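Side-chain contact in uncharacterized protein (Thermus thermophilus HB8, PDB 6SCE), which acts as a CRISPR-associated DNA nuclease of Type III defence systems, switched on by cyclic oligoadenylate: residues D543-F546 and A551-F554. Residues are numbered along the deposited sequence; the frame is centred on the assembly and turned at random. Where two conformers were deposited one is given.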
ATOM      1  N   ASP A 543      -7.441 -10.989  16.585  1.00 38.90           N
ATOM      2  CA  ASP A 543      -7.448 -12.312  17.243  1.00 38.68           C
ATOM      3  C   ASP A 543      -6.203 -13.160  16.984  1.00 40.98           C
ATOM      4  O   ASP A 543      -5.997 -14.209  17.611  1.00 37.25           O
ATOM      5  CB  ASP A 543      -8.685 -13.079  16.799  1.00 41.19           C
ATOM      6  CG  ASP A 543      -9.971 -12.424  17.265  1.00 41.83           C
ATOM      7  OD1 ASP A 543      -9.911 -11.625  18.210  1.00 42.03           O
ATOM      8  OD2 ASP A 543     -11.024 -12.697  16.656  1.00 44.14           O
ATOM      9  N   GLY A 544      -5.369 -12.706  16.045  1.00 37.09           N
ATOM     10  CA  GLY A 544      -4.130 -13.368  15.753  1.00 37.10           C
ATOM     11  C   GLY A 544      -3.410 -12.638  14.624  1.00 35.68           C
ATOM     12  O   GLY A 544      -3.989 -11.813  13.924  1.00 34.68           O
ATOM     13  N   VAL A 545      -2.130 -12.930  14.478  1.00 36.47           N
ATOM     14  CA  VAL A 545      -1.365 -12.381  13.372  0.50 36.05           C
ATOM     15  C   VAL A 545      -0.256 -13.367  13.018  1.00 36.08           C
ATOM     16  O   VAL A 545       0.319 -14.033  13.883  1.00 34.94           O
ATOM     17  CB  VAL A 545      -0.850 -10.951  13.682  0.50 36.39           C
ATOM     18  CG1 VAL A 545       0.091 -10.934  14.880  0.50 37.96           C
ATOM     19  CG2 VAL A 545      -0.191 -10.306  12.468  0.50 37.16           C
ATOM     20  N   PHE A 546      -0.001 -13.494  11.721  1.00 36.77           N
ATOM     21  CA  PHE A 546       1.139 -14.278  11.279  1.00 38.00           C
ATOM     22  C   PHE A 546       1.813 -13.616  10.078  1.00 39.53           C
ATOM     23  O   PHE A 546       1.183 -12.834   9.333  1.00 36.92           O
ATOM     24  CB  PHE A 546       0.810 -15.782  11.056  1.00 37.82           C
ATOM     25  CG  PHE A 546      -0.201 -16.073   9.985  1.00 37.56           C
ATOM     26  CD1 PHE A 546      -1.556 -16.087  10.277  1.00 37.65           C
ATOM     27  CD2 PHE A 546       0.207 -16.443   8.710  1.00 41.11           C
ATOM     28  CE1 PHE A 546      -2.489 -16.395   9.295  1.00 42.12           C
ATOM     29  CE2 PHE A 546      -0.714 -16.764   7.724  1.00 40.08           C
ATOM     30  CZ  PHE A 546      -2.065 -16.729   8.010  1.00 41.10           C
ATOM     31  N   ALA A 551       4.182 -11.486   3.255  1.00 37.77           N
ATOM     32  CA  ALA A 551       2.778 -11.137   3.465  1.00 36.16           C
ATOM     33  C   ALA A 551       2.443 -11.254   4.946  1.00 35.45           C
ATOM     34  O   ALA A 551       2.718 -12.270   5.593  1.00 35.74           O
ATOM     35  CB  ALA A 551       1.864 -12.002   2.629  1.00 37.16           C
ATOM     36  N   LEU A 552       1.899 -10.172   5.491  1.00 35.61           N
ATOM     37  CA  LEU A 552       1.352 -10.172   6.844  1.00 32.28           C
ATOM     38  C   LEU A 552      -0.111 -10.598   6.784  1.00 31.16           C
ATOM     39  O   LEU A 552      -0.840 -10.239   5.850  1.00 30.71           O
ATOM     40  CB  LEU A 552       1.432  -8.773   7.456  1.00 33.61           C
ATOM     41  CG  LEU A 552       1.214  -8.706   8.967  1.00 32.55           C
ATOM     42  CD1 LEU A 552       2.238  -9.497   9.730  1.00 34.22           C
ATOM     43  CD2 LEU A 552       1.301  -7.243   9.378  1.00 36.78           C
ATOM     44  N   TRP A 553      -0.536 -11.362   7.788  1.00 32.74           N
ATOM     45  CA  TRP A 553      -1.921 -11.834   7.888  1.00 32.06           C
ATOM     46  C   TRP A 553      -2.460 -11.469   9.259  1.00 32.39           C
ATOM     47  O   TRP A 553      -1.780 -11.679  10.261  1.00 33.43           O
ATOM     48  CB  TRP A 553      -2.003 -13.363   7.783  1.00 35.36           C
ATOM     49  CG  TRP A 553      -1.668 -13.960   6.448  1.00 33.98           C
ATOM     50  CD1 TRP A 553      -0.435 -14.051   5.877  1.00 35.83           C
ATOM     51  CD2 TRP A 553      -2.570 -14.622   5.566  1.00 34.87           C
ATOM     52  NE1 TRP A 553      -0.524 -14.683   4.654  1.00 35.21           N
ATOM     53  CE2 TRP A 553      -1.819 -15.060   4.450  1.00 35.37           C
ATOM     54  CE3 TRP A 553      -3.946 -14.883   5.602  1.00 34.34           C
ATOM     55  CZ2 TRP A 553      -2.398 -15.739   3.380  1.00 35.31           C
ATOM     56  CZ3 TRP A 553      -4.520 -15.528   4.538  1.00 36.95           C
ATOM     57  CH2 TRP A 553      -3.747 -15.949   3.430  1.00 36.90           C
ATOM     58  N   PHE A 554      -3.670 -10.919   9.281  1.00 33.60           N
ATOM     59  CA  PHE A 554      -4.426 -10.726  10.502  1.00 34.19           C
ATOM     60  C   PHE A 554      -5.502 -11.799  10.559  1.00 34.48           C
ATOM     61  O   PHE A 554      -6.092 -12.152   9.537  1.00 36.50           O
ATOM     62  CB  PHE A 554      -5.083  -9.350  10.519  1.00 35.88           C
ATOM     63  CG  PHE A 554      -4.107  -8.216  10.547  1.00 35.31           C
ATOM     64  CD1 PHE A 554      -3.014  -8.241  11.403  1.00 39.04           C
ATOM     65  CD2 PHE A 554      -4.284  -7.114   9.726  1.00 37.19           C
ATOM     66  CE1 PHE A 554      -2.111  -7.194  11.426  1.00 39.81           C
ATOM     67  CE2 PHE A 554      -3.386  -6.062   9.751  1.00 35.37           C
ATOM     68  CZ  PHE A 554      -2.314  -6.092  10.603  1.00 34.91           C
TER
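Phe546 and Trp553 form a hydrogen-bonded antiparallel pair in a beta hairpin, and their side chains lie flat against each other on one face of the sheet. Phe546 N donates to Trp553 O (2.9 Å), and Trp553 N returns a bond to Phe546 O at 2.7 Å. Followed outward, the Trp553 side chain begins with CB, which sits over the centre of the phenyl face as a CH-pi contact, 3.4 Å from the Phe546 ring centroid. Trp553 CG comes next, 3.2 Å from Phe546 CZ; CD1 and NE1 then pass Phe546 CE2, while on the other branch CD2 and CE3 pass CZ. The five-membered ring thus makes an offset stack with the phenyl, planes 14° apart. Phe546 supports this by holding CG between its backbone N and carbonyl carbon (chi1 63°), which swings the ring across toward the neighbouring strand. Replacing the phenyl by an alanine is likely to strip one face of the indole of its stacking partner and let the tryptophan turn more freely. On the opposite face Val545, beta-branched and suited to an extended strand, in the conformer given, one of two deposited, sets CG2 3.7 Å from both Leu552 CD1 and Phe554 CD1, an apolar cluster. Beyond Val545, Asp543 and Gly544 both face Val555 in a classic beta bulge, where Asp543 OD2 accepts from Cys557 N. The hairpin lies inside a mixed sheet, between strands 519-528 and 584-592: Leu586 touches the side chains of both Phe546 and Trp553, whereas helices 561-579 and 425-432 cover the face bearing Phe554, with Leu552 also meeting 425-432.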